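Local coordinates for protein putative D-lactate dehydrogenase (Chlamydomonas reinhardtii, PDB 4ZGS) that probably reduces pyruvate to D-lactate with NADH, as a chloroplast pyruvate reductase of the D-isomer specific 2-hydroxyacid dehydrogenase family, at residues 93-98 with 118-123; 102-107 with 356-361; 127-132 with 352-357; 133-138 with 344-349. All coordinates share one frame; numbering follows the deposited sequence.

Interaction 1: 93-98 with 118-123; sequences SVIKEL and LHACAE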
# COMPACT_ATOMS: atom_id res chain seq x y z
N SER A 93 -3.47 32.29 25.24
CA SER A 93 -2.19 32.20 25.98
C SER A 93 -0.93 32.41 25.12
O SER A 93 0.02 33.04 25.59
CB SER A 93 -2.09 30.86 26.72
OG SER A 93 -2.01 29.77 25.82
N VAL A 94 -0.90 31.91 23.88
CA VAL A 94 0.32 32.07 23.08
C VAL A 94 0.43 33.49 22.50
O VAL A 94 1.54 33.96 22.23
CB VAL A 94 0.43 31.05 21.91
CG1 VAL A 94 0.39 29.62 22.42
CG2 VAL A 94 -0.66 31.26 20.90
N ILE A 95 -0.70 34.18 22.35
CA ILE A 95 -0.67 35.56 21.88
C ILE A 95 0.02 36.38 22.97
O ILE A 95 0.63 37.41 22.70
CB ILE A 95 -2.07 36.13 21.56
CG1 ILE A 95 -2.56 35.63 20.19
CG2 ILE A 95 -2.01 37.65 21.44
CD1 ILE A 95 -3.54 34.47 20.23
N LYS A 96 -0.07 35.90 24.20
CA LYS A 96 0.49 36.65 25.30
C LYS A 96 2.00 36.59 25.18
O LYS A 96 2.69 37.58 25.37
CB LYS A 96 0.03 36.09 26.65
CG LYS A 96 0.41 36.96 27.85
CD LYS A 96 -0.17 36.43 29.17
CE LYS A 96 0.18 37.34 30.34
NZ LYS A 96 -0.40 36.89 31.63
N GLU A 97 2.52 35.43 24.79
CA GLU A 97 3.96 35.29 24.74
C GLU A 97 4.57 35.87 23.47
O GLU A 97 5.68 36.40 23.51
CB GLU A 97 4.33 33.80 24.85
CG GLU A 97 3.97 33.22 26.20
CD GLU A 97 4.54 34.05 27.31
OE1 GLU A 97 5.73 34.40 27.20
OE2 GLU A 97 3.79 34.38 28.25
N LEU A 98 3.79 35.89 22.40
CA LEU A 98 4.24 36.53 21.17
C LEU A 98 4.29 38.03 21.33
O LEU A 98 5.18 38.68 20.80
CB LEU A 98 3.34 36.18 19.98
CG LEU A 98 3.45 34.76 19.46
CD1 LEU A 98 2.51 34.51 18.26
CD2 LEU A 98 4.89 34.49 19.09
N LEU A 118 -8.58 36.73 18.43
CA LEU A 118 -8.49 38.13 18.01
C LEU A 118 -8.82 39.02 19.18
O LEU A 118 -8.52 40.21 19.15
CB LEU A 118 -9.45 38.42 16.85
CG LEU A 118 -9.35 37.59 15.57
CD1 LEU A 118 -10.50 37.93 14.64
CD2 LEU A 118 -8.02 37.86 14.88
N HIS A 119 -9.43 38.44 20.20
CA HIS A 119 -9.74 39.18 21.41
C HIS A 119 -8.47 39.26 22.24
O HIS A 119 -8.27 40.20 23.00
CB HIS A 119 -10.88 38.53 22.21
CG HIS A 119 -12.23 38.63 21.55
ND1 HIS A 119 -12.49 39.49 20.51
CD2 HIS A 119 -13.40 38.00 21.82
CE1 HIS A 119 -13.76 39.37 20.15
NE2 HIS A 119 -14.33 38.47 20.93
N ALA A 120 -7.59 38.27 22.06
CA ALA A 120 -6.30 38.31 22.75
C ALA A 120 -5.34 39.24 22.02
O ALA A 120 -4.60 40.00 22.65
CB ALA A 120 -5.72 36.90 22.86
N CYS A 121 -5.40 39.24 20.69
CA CYS A 121 -4.51 40.09 19.91
C CYS A 121 -4.84 41.55 20.13
O CYS A 121 -3.94 42.38 20.21
CB CYS A 121 -4.59 39.78 18.42
SG CYS A 121 -4.05 38.13 17.92
N ALA A 122 -6.12 41.85 20.29
CA ALA A 122 -6.53 43.22 20.52
C ALA A 122 -5.92 43.74 21.82
O ALA A 122 -5.45 44.87 21.88
CB ALA A 122 -8.04 43.33 20.56
N GLU A 123 -5.86 42.88 22.83
CA GLU A 123 -5.40 43.28 24.15
C GLU A 123 -3.88 43.46 24.20
O GLU A 123 -3.37 44.30 24.93
CB GLU A 123 -5.85 42.25 25.20
CG GLU A 123 -7.36 42.24 25.47
CD GLU A 123 -7.81 41.10 26.39
OE1 GLU A 123 -6.93 40.37 26.90
OE2 GLU A 123 -9.03 40.95 26.61
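Ile-95 meets Ala-120 and Cys-121 where two helices lie against each other, and the contact divides into apolar side-chain packing and one approach of a methyl group to the backbone. In the first class, CB of Ile-95 sits 4.0 Å from CB of Ala-120, while CD1 of Ile-95 extends past that methyl at 4.2 Å from CB of Ala-120. The methylene CG1 of Ile-95 lies 3.7 Å from SG of Cys-121. The first torsion, -78°, sets CG1 anti to the carbonyl carbon, which brings it to the sulfur, and lays CG2 over the Ala-120 carbonyl, with CG2 also near the sulfur. In the second class, CG2 of Ile-95 rests 3.7 Å from O of Ala-120, a carbonyl that is hydrogen-bonded to His-124 ND1. Helices 92-101 and 118-124 follow neighbouring strands, 81-84 and 105-108, in the parallel sheet of a flavodoxin-like domain, so the pair belongs to successive beta-alpha-beta crossovers. On the sheet side, Cys-121 also packs on Val-128 of strand 127-129. Cutting Ile-95 back to an alanine, without CG1, CG2 and CD1, would probably open a gap before SG of Cys-121 and over the Ala-120 carbonyl. No hydrogen bond spans the segments; the 144 Å² buried, both sides summed, is apolar packing, which implies that cohesion here depends on shape rather than on directional bonds.

Interaction 2: 102-107 with 356-361; sequences GVKLIA and ADYVLD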
# COMPACT_ATOMS: atom_id res chain seq x y z
N GLY A 102 7.74 40.65 21.18
CA GLY A 102 7.90 41.82 20.35
C GLY A 102 7.17 41.82 19.02
O GLY A 102 7.20 42.83 18.32
N VAL A 103 6.56 40.70 18.64
CA VAL A 103 5.86 40.63 17.35
C VAL A 103 4.54 41.44 17.37
O VAL A 103 3.69 41.24 18.25
CB VAL A 103 5.54 39.15 16.92
CG1 VAL A 103 6.75 38.23 17.12
CG2 VAL A 103 4.33 38.60 17.67
N LYS A 104 4.42 42.41 16.46
CA LYS A 104 3.18 43.16 16.29
C LYS A 104 2.29 42.71 15.14
O LYS A 104 1.17 43.19 15.01
CB LYS A 104 3.45 44.66 16.10
CG LYS A 104 3.80 45.45 17.35
CD LYS A 104 5.14 45.09 17.96
CE LYS A 104 5.37 45.93 19.22
NZ LYS A 104 6.67 45.65 19.88
N LEU A 105 2.73 41.74 14.33
CA LEU A 105 1.90 41.31 13.21
C LEU A 105 1.91 39.80 13.05
O LEU A 105 2.97 39.16 13.06
CB LEU A 105 2.35 41.96 11.91
CG LEU A 105 1.55 41.52 10.69
CD1 LEU A 105 0.16 42.11 10.78
CD2 LEU A 105 2.24 41.97 9.42
N ILE A 106 0.73 39.23 12.89
CA ILE A 106 0.63 37.83 12.58
C ILE A 106 0.11 37.69 11.17
O ILE A 106 -0.99 38.17 10.87
CB ILE A 106 -0.29 37.09 13.58
CG1 ILE A 106 0.43 36.88 14.92
CG2 ILE A 106 -0.77 35.74 13.01
CD1 ILE A 106 -0.46 36.36 16.01
N ALA A 107 0.88 37.04 10.30
CA ALA A 107 0.42 36.79 8.92
C ALA A 107 0.11 35.32 8.71
O ALA A 107 0.98 34.46 8.84
CB ALA A 107 1.46 37.24 7.91
N ALA A 356 4.64 43.88 3.70
CA ALA A 356 5.19 45.14 3.20
C ALA A 356 4.25 46.28 3.51
O ALA A 356 4.69 47.32 4.00
CB ALA A 356 5.47 45.06 1.72
N ASP A 357 2.95 46.09 3.24
CA ASP A 357 1.97 47.15 3.51
C ASP A 357 1.98 47.55 4.98
O ASP A 357 1.92 48.75 5.30
CB ASP A 357 0.55 46.71 3.17
CG ASP A 357 0.32 46.54 1.69
OD1 ASP A 357 1.14 47.01 0.86
OD2 ASP A 357 -0.73 45.93 1.37
N TYR A 358 2.05 46.53 5.85
CA TYR A 358 2.15 46.73 7.29
C TYR A 358 3.38 47.58 7.63
O TYR A 358 3.27 48.56 8.36
CB TYR A 358 2.20 45.39 8.06
CG TYR A 358 2.65 45.62 9.49
CD1 TYR A 358 1.79 46.23 10.39
CD2 TYR A 358 3.92 45.26 9.92
CE1 TYR A 358 2.17 46.49 11.69
CE2 TYR A 358 4.32 45.51 11.23
CZ TYR A 358 3.43 46.13 12.11
OH TYR A 358 3.79 46.39 13.41
N VAL A 359 4.54 47.18 7.11
CA VAL A 359 5.80 47.88 7.32
C VAL A 359 5.80 49.33 6.79
O VAL A 359 6.35 50.26 7.40
CB VAL A 359 6.96 47.13 6.63
CG1 VAL A 359 8.24 48.00 6.67
CG2 VAL A 359 7.19 45.73 7.28
N LEU A 360 5.16 49.51 5.63
CA LEU A 360 5.11 50.78 4.95
C LEU A 360 3.91 51.54 5.44
O LEU A 360 3.60 52.63 4.94
CB LEU A 360 5.02 50.56 3.44
CG LEU A 360 6.32 50.03 2.86
CD1 LEU A 360 6.26 50.03 1.34
CD2 LEU A 360 7.47 50.90 3.39
N ASP A 361 3.21 50.96 6.41
CA ASP A 361 2.12 51.70 7.03
C ASP A 361 0.95 52.01 6.10
O ASP A 361 0.24 52.99 6.31
CB ASP A 361 2.67 52.99 7.62
CG ASP A 361 1.77 53.56 8.67
OD1 ASP A 361 0.96 52.77 9.22
OD2 ASP A 361 1.85 54.78 8.94
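The phenol OH of Tyr-358 lies against the aliphatic CB of Lys-104, 3.2 Å away, a close C...O approach and not a hydrogen bond; CG of the same lysine is farther from OH of Tyr-358, at 4.1 Å. The root of the lysine thus meets the oxygen obliquely to the ring. The ammonium group goes elsewhere, because a bend at the second torsion (68°) turns the chain back toward its own backbone, where NZ of Lys-104 makes a weak bond of 3.3 Å to O of Gly-102. Gly-102 itself ends helix 92-101 in a Schellman motif, and the chain then enters strand 105-108 of the parallel sheet. The last turn of helix 341-359 packs on this flavodoxin-like sheet at the start of strand 105-108, and another Schellman motif, at Asp-361, terminates the helix. The apolar part of the contact is a CH-pi interaction: CB of Leu-105 stands 4.1 Å from the centroid of the Tyr-358 ring and 11° off its normal, over one face. Farther back, CD2 of Leu-105 reaches the root of the ring, 3.7 Å from CG of Tyr-358 and equally close to its CB. The two side chains run past each other in opposite directions. Leu-105 also packs on Arg-127 and Val-129 of the next strand, and Tyr-358 touches Leu-364 in the loop beyond the helix.

Interaction 3: 127-132 with 352-357; sequences RVVRVP and IQNIAD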
# COMPACT_ATOMS: atom_id res chain seq x y z
N ARG A 127 -1.48 42.60 15.57
CA ARG A 127 -2.42 42.71 14.45
C ARG A 127 -2.31 41.47 13.58
O ARG A 127 -1.22 40.95 13.35
CB ARG A 127 -2.15 43.96 13.61
CG ARG A 127 -2.18 45.22 14.42
CD ARG A 127 -1.86 46.42 13.58
NE ARG A 127 -2.85 46.67 12.54
CZ ARG A 127 -2.77 47.69 11.69
NH1 ARG A 127 -1.75 48.54 11.78
NH2 ARG A 127 -3.70 47.88 10.78
N VAL A 128 -3.46 41.00 13.10
CA VAL A 128 -3.52 39.79 12.32
C VAL A 128 -3.89 40.06 10.86
O VAL A 128 -4.90 40.71 10.57
CB VAL A 128 -4.52 38.78 12.93
CG1 VAL A 128 -4.55 37.52 12.10
CG2 VAL A 128 -4.15 38.45 14.37
N VAL A 129 -3.09 39.54 9.94
CA VAL A 129 -3.36 39.71 8.54
C VAL A 129 -3.48 38.30 7.92
O VAL A 129 -3.26 37.30 8.60
CB VAL A 129 -2.28 40.57 7.90
CG1 VAL A 129 -1.42 39.74 6.97
CG2 VAL A 129 -2.92 41.71 7.17
N ARG A 130 -3.89 38.20 6.66
CA ARG A 130 -4.42 36.92 6.18
C ARG A 130 -4.45 36.76 4.66
O ARG A 130 -4.38 37.74 3.94
CB ARG A 130 -5.83 36.86 6.75
CG ARG A 130 -6.76 35.85 6.25
CD ARG A 130 -8.17 36.36 6.65
NE ARG A 130 -9.25 35.44 6.28
CZ ARG A 130 -10.30 35.77 5.53
NH1 ARG A 130 -10.43 37.00 5.06
NH2 ARG A 130 -11.22 34.85 5.26
N VAL A 131 -4.53 35.54 4.15
CA VAL A 131 -4.82 35.42 2.72
C VAL A 131 -6.24 34.93 2.43
O VAL A 131 -6.52 33.75 2.53
CB VAL A 131 -3.85 34.50 2.00
CG1 VAL A 131 -4.25 34.40 0.52
CG2 VAL A 131 -2.44 35.01 2.17
N PRO A 132 -7.13 35.85 2.03
CA PRO A 132 -8.54 35.46 1.88
C PRO A 132 -8.88 34.58 0.66
O PRO A 132 -9.87 33.86 0.74
CB PRO A 132 -9.27 36.80 1.82
CG PRO A 132 -8.26 37.77 1.35
CD PRO A 132 -6.90 37.28 1.77
N ILE A 352 3.56 38.39 1.47
CA ILE A 352 4.75 39.25 1.48
C ILE A 352 4.28 40.70 1.31
O ILE A 352 4.73 41.60 2.04
CB ILE A 352 5.74 38.84 0.36
CG1 ILE A 352 6.36 37.47 0.64
CG2 ILE A 352 6.83 39.86 0.19
CD1 ILE A 352 7.30 36.97 -0.45
N GLN A 353 3.31 40.90 0.42
CA GLN A 353 2.65 42.20 0.21
C GLN A 353 1.88 42.62 1.48
O GLN A 353 1.86 43.79 1.83
CB GLN A 353 1.71 42.12 -1.00
CG GLN A 353 0.97 43.41 -1.36
CD GLN A 353 1.84 44.53 -1.95
OE1 GLN A 353 2.51 44.35 -2.98
NE2 GLN A 353 1.81 45.70 -1.32
N ASN A 354 1.29 41.66 2.18
CA ASN A 354 0.64 41.95 3.46
C ASN A 354 1.67 42.47 4.46
O ASN A 354 1.40 43.42 5.20
CB ASN A 354 -0.04 40.71 4.07
CG ASN A 354 -1.45 40.45 3.52
OD1 ASN A 354 -2.07 41.31 2.88
ND2 ASN A 354 -1.97 39.26 3.82
N ILE A 355 2.85 41.83 4.52
CA ILE A 355 3.92 42.28 5.39
C ILE A 355 4.40 43.68 4.99
O ILE A 355 4.54 44.55 5.85
CB ILE A 355 5.19 41.38 5.35
CG1 ILE A 355 4.89 39.88 5.56
CG2 ILE A 355 6.23 41.97 6.31
CD1 ILE A 355 4.20 39.52 6.85
N ALA A 356 4.64 43.88 3.70
CA ALA A 356 5.19 45.14 3.20
C ALA A 356 4.25 46.28 3.51
O ALA A 356 4.69 47.32 4.00
CB ALA A 356 5.47 45.06 1.72
N ASP A 357 2.95 46.09 3.24
CA ASP A 357 1.97 47.15 3.51
C ASP A 357 1.98 47.55 4.98
O ASP A 357 1.92 48.75 5.30
CB ASP A 357 0.55 46.71 3.17
CG ASP A 357 0.32 46.54 1.69
OD1 ASP A 357 1.14 47.01 0.86
OD2 ASP A 357 -0.73 45.93 1.37
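Asn-354 donates from its amide nitrogen to the backbone of Arg-130: ND2 of Asn-354 is 2.9 Å from O of Arg-130. The bond is bent, with 140° at the hydrogen, and the donor stands 53° out of the carbonyl plane although the acceptor lies close to the asparagine's own amide plane. The first torsion of Asn-354, -84°, sets CG anti to the carbonyl carbon and swings the amide to the strand. Beside this bond, CG1 of Val-129 approaches obliquely from above the amide plane, at 3.2 Å from ND2 of Asn-354 and 3.4 Å from CB of Asn-354; the valine's rotamer, and so the exact closeness, is doubtful. In the next shell, OD1 of Asn-354 is hydrogen-bonded to Asn-366 ND2, which fixes the amide's flip and satisfies its second polar end in a buried setting. CB of Arg-130 points away from the helix, and NE bonds to the carbonyl of Ala-111. Within the helix, four residues apart, NE2 of Gln-353 reaches OD1 of Asp-357 at 2.6 Å. A leucine in place of Asn-354 would probably leave the carbonyl of Arg-130 and the amide of Asn-366 without this partner. Strand 127-129 is an end strand of the parallel flavodoxin-like sheet, and the C-terminal helix 341-359 packs against it, as in D-2-hydroxyacid dehydrogenases, whose chain returns to the substrate-binding domain after the Rossmann domain.

Interaction 4: 133-138 with 344-349; sequences TYSPES and LNNICT. With NAD (nicotinamide-adenine-dinucleotide), chain I.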
# COMPACT_ATOMS: atom_id res chain seq x y z
N THR A 133 -8.09 34.58 -0.41
CA THR A 133 -8.44 33.74 -1.56
C THR A 133 -7.28 33.03 -2.26
O THR A 133 -6.30 33.64 -2.69
CB THR A 133 -9.23 34.54 -2.63
OG1 THR A 133 -8.63 35.84 -2.79
CG2 THR A 133 -10.68 34.73 -2.19
N TYR A 134 -7.43 31.70 -2.34
CA TYR A 134 -6.65 30.81 -3.20
C TYR A 134 -7.26 30.80 -4.61
O TYR A 134 -8.44 31.14 -4.77
CB TYR A 134 -6.65 29.38 -2.64
CG TYR A 134 -6.62 29.27 -1.13
CD1 TYR A 134 -5.81 30.10 -0.36
CD2 TYR A 134 -7.41 28.34 -0.48
CE1 TYR A 134 -5.80 29.99 1.04
CE2 TYR A 134 -7.41 28.22 0.90
CZ TYR A 134 -6.60 29.04 1.66
OH TYR A 134 -6.61 28.90 3.04
N SER A 135 -6.48 30.43 -5.63
CA SER A 135 -7.01 30.26 -6.99
C SER A 135 -8.16 29.28 -7.04
O SER A 135 -7.99 28.12 -6.75
CB SER A 135 -5.94 29.74 -7.96
OG SER A 135 -4.77 30.53 -7.95
N PRO A 136 -9.33 29.75 -7.43
CA PRO A 136 -10.56 28.96 -7.39
C PRO A 136 -10.47 27.78 -8.37
O PRO A 136 -11.16 26.77 -8.20
CB PRO A 136 -11.65 29.96 -7.81
CG PRO A 136 -10.91 31.03 -8.56
CD PRO A 136 -9.57 31.12 -7.90
N GLU A 137 -9.63 27.91 -9.40
CA GLU A 137 -9.36 26.79 -10.29
C GLU A 137 -8.73 25.62 -9.57
O GLU A 137 -9.07 24.47 -9.87
CB GLU A 137 -8.43 27.21 -11.43
CG GLU A 137 -9.11 27.97 -12.51
CD GLU A 137 -9.17 29.42 -12.20
OE1 GLU A 137 -8.79 29.79 -11.06
OE2 GLU A 137 -9.66 30.17 -13.09
N SER A 138 -7.79 25.89 -8.65
CA SER A 138 -7.10 24.80 -7.95
C SER A 138 -8.07 23.89 -7.25
O SER A 138 -8.00 22.67 -7.41
CB SER A 138 -6.10 25.34 -6.94
OG SER A 138 -4.92 25.79 -7.57
N LEU A 344 -0.23 28.47 -4.10
CA LEU A 344 0.79 28.82 -3.10
C LEU A 344 1.49 30.13 -3.46
O LEU A 344 1.89 30.92 -2.57
CB LEU A 344 1.80 27.68 -2.95
CG LEU A 344 1.15 26.48 -2.26
CD1 LEU A 344 2.07 25.32 -2.29
CD2 LEU A 344 0.78 26.81 -0.83
N ASN A 345 1.66 30.35 -4.77
CA ASN A 345 2.23 31.60 -5.26
C ASN A 345 1.36 32.79 -4.88
O ASN A 345 1.86 33.74 -4.32
CB ASN A 345 2.47 31.51 -6.76
CG ASN A 345 3.66 30.62 -7.09
OD1 ASN A 345 4.55 30.43 -6.25
ND2 ASN A 345 3.68 30.07 -8.30
N ASN A 346 0.06 32.71 -5.11
CA ASN A 346 -0.86 33.72 -4.64
C ASN A 346 -0.65 33.96 -3.15
O ASN A 346 -0.50 35.10 -2.68
CB ASN A 346 -2.32 33.30 -4.87
CG ASN A 346 -2.70 33.21 -6.35
OD1 ASN A 346 -3.81 32.79 -6.69
ND2 ASN A 346 -1.78 33.60 -7.23
N ILE A 347 -0.60 32.86 -2.40
CA ILE A 347 -0.42 32.89 -0.96
C ILE A 347 0.90 33.55 -0.56
O ILE A 347 0.90 34.40 0.32
CB ILE A 347 -0.46 31.46 -0.37
CG1 ILE A 347 -1.87 30.88 -0.47
CG2 ILE A 347 0.01 31.46 1.07
CD1 ILE A 347 -1.96 29.42 -0.05
N CYS A 348 2.00 33.17 -1.20
CA CYS A 348 3.31 33.77 -0.87
C CYS A 348 3.32 35.27 -1.18
O CYS A 348 3.66 36.08 -0.31
CB CYS A 348 4.47 33.09 -1.62
SG CYS A 348 6.09 33.80 -1.43
N THR A 349 2.94 35.63 -2.41
CA THR A 349 3.04 37.02 -2.82
C THR A 349 2.05 37.90 -2.05
O THR A 349 2.40 39.00 -1.66
CB THR A 349 2.80 37.17 -4.30
OG1 THR A 349 1.40 37.11 -4.54
CG2 THR A 349 3.48 36.08 -5.05
PA NAD I . -17.58 32.14 -2.39
O1A NAD I . -18.15 33.21 -1.53
O2A NAD I . -17.42 32.90 -3.66
O5B NAD I . -18.59 30.91 -2.54
C5B NAD I . -19.63 30.65 -1.60
C4B NAD I . -20.98 30.74 -2.25
O4B NAD I . -21.98 29.89 -1.52
C3B NAD I . -21.51 32.13 -2.25
O3B NAD I . -21.91 32.55 -3.58
C2B NAD I . -22.68 32.13 -1.38
O2B NAD I . -23.66 33.07 -1.87
C1B NAD I . -23.20 30.74 -1.44
N9A NAD I . -24.05 30.40 -0.37
C8A NAD I . -24.24 31.13 0.85
N7A NAD I . -25.19 30.47 1.65
C5A NAD I . -25.59 29.35 0.95
C6A NAD I . -26.50 28.27 1.17
N6A NAD I . -27.25 28.18 2.37
N1A NAD I . -26.61 27.39 0.28
C2A NAD I . -26.03 27.34 -0.79
N3A NAD I . -25.18 28.22 -1.16
C4A NAD I . -24.87 29.32 -0.33
O3 NAD I . -16.16 31.65 -1.85
PN NAD I . -15.26 30.53 -2.57
O1N NAD I . -13.97 31.08 -3.05
O2N NAD I . -15.89 30.06 -3.82
O5D NAD I . -15.03 29.31 -1.57
C5D NAD I . -14.55 29.49 -0.23
C4D NAD I . -14.60 28.15 0.39
O4D NAD I . -13.50 27.30 -0.11
C3D NAD I . -14.41 28.17 1.85
O3D NAD I . -15.63 28.56 2.53
C2D NAD I . -14.06 26.79 2.13
O2D NAD I . -15.28 26.02 2.31
C1D NAD I . -13.31 26.29 0.95
N1N NAD I . -11.95 26.10 1.26
C2N NAD I . -11.30 24.89 0.89
C3N NAD I . -9.96 24.69 1.20
C7N NAD I . -9.27 23.39 0.80
O7N NAD I . -9.89 22.34 0.80
N7N NAD I . -7.89 23.39 0.45
C4N NAD I . -9.25 25.69 1.89
C5N NAD I . -9.89 26.89 2.26
C6N NAD I . -11.23 27.09 1.95
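Tyr-134 packs on the buried Ile-347, the tighter, apolar part of this contact, whereas Ser-135 and Asn-346 make its partly exposed polar side. In the packed part, CD1 of the Tyr-134 ring lies 3.9 Å from CD1 of Ile-347, approached obliquely. The first torsion of Tyr-134, -36°, sets CG anti to the carbonyl carbon and places the ring between Ile-347 and the nicotinamide of NAD, whose pocket includes this tyrosine. The opposite edge of the ring points at that nicotinamide: CE2 of Tyr-134 is 3.1 Å from C5N and 3.3 Å from C4N of NAD, with C4N near the ring plane. These are short for non-bonded carbons, and at this resolution their exact values are doubtful. The hydroxyl of Tyr-134 is bonded to the backbone N of Ala-111. On the looser side a single polar bond crosses: OG of Ser-135 donates to OD1 of Asn-346 at 2.8 Å, 41° above the carbonyl plane. The second subunit borders this side, its Glu-175 packing on Ser-135. The chemistry is thus divided: one directional bond ties the start of helix 136-151 to the C-terminal helix, and apolar contact backs the tyrosine beside the cofactor's nicotinamide.

How the interactions relate
Interactions 2, 3 and 4 all draw on helix 341-359, which runs from the cofactor side past edge strand 127-129 to the start of strand 105-108. Interactions 2 and 3 are closest, with centres 7 Å apart, and their strands pair directly: N of Ile-106 lies 2.6 Å from O of Arg-127. Interaction 1 covers the other face of that sheet, touching interaction 3 where SG of Cys-121 meets CG2 of Val-128 at 3.6 Å. Interactions 3 and 4 join through packing of Val-131 on the Ile-347 carbonyl. NAD borders interaction 4. In interaction 3 the side chain of Arg-130 is about 8 Å from the bound NAD. The centres of interactions 1 and 4 are 28 Å apart.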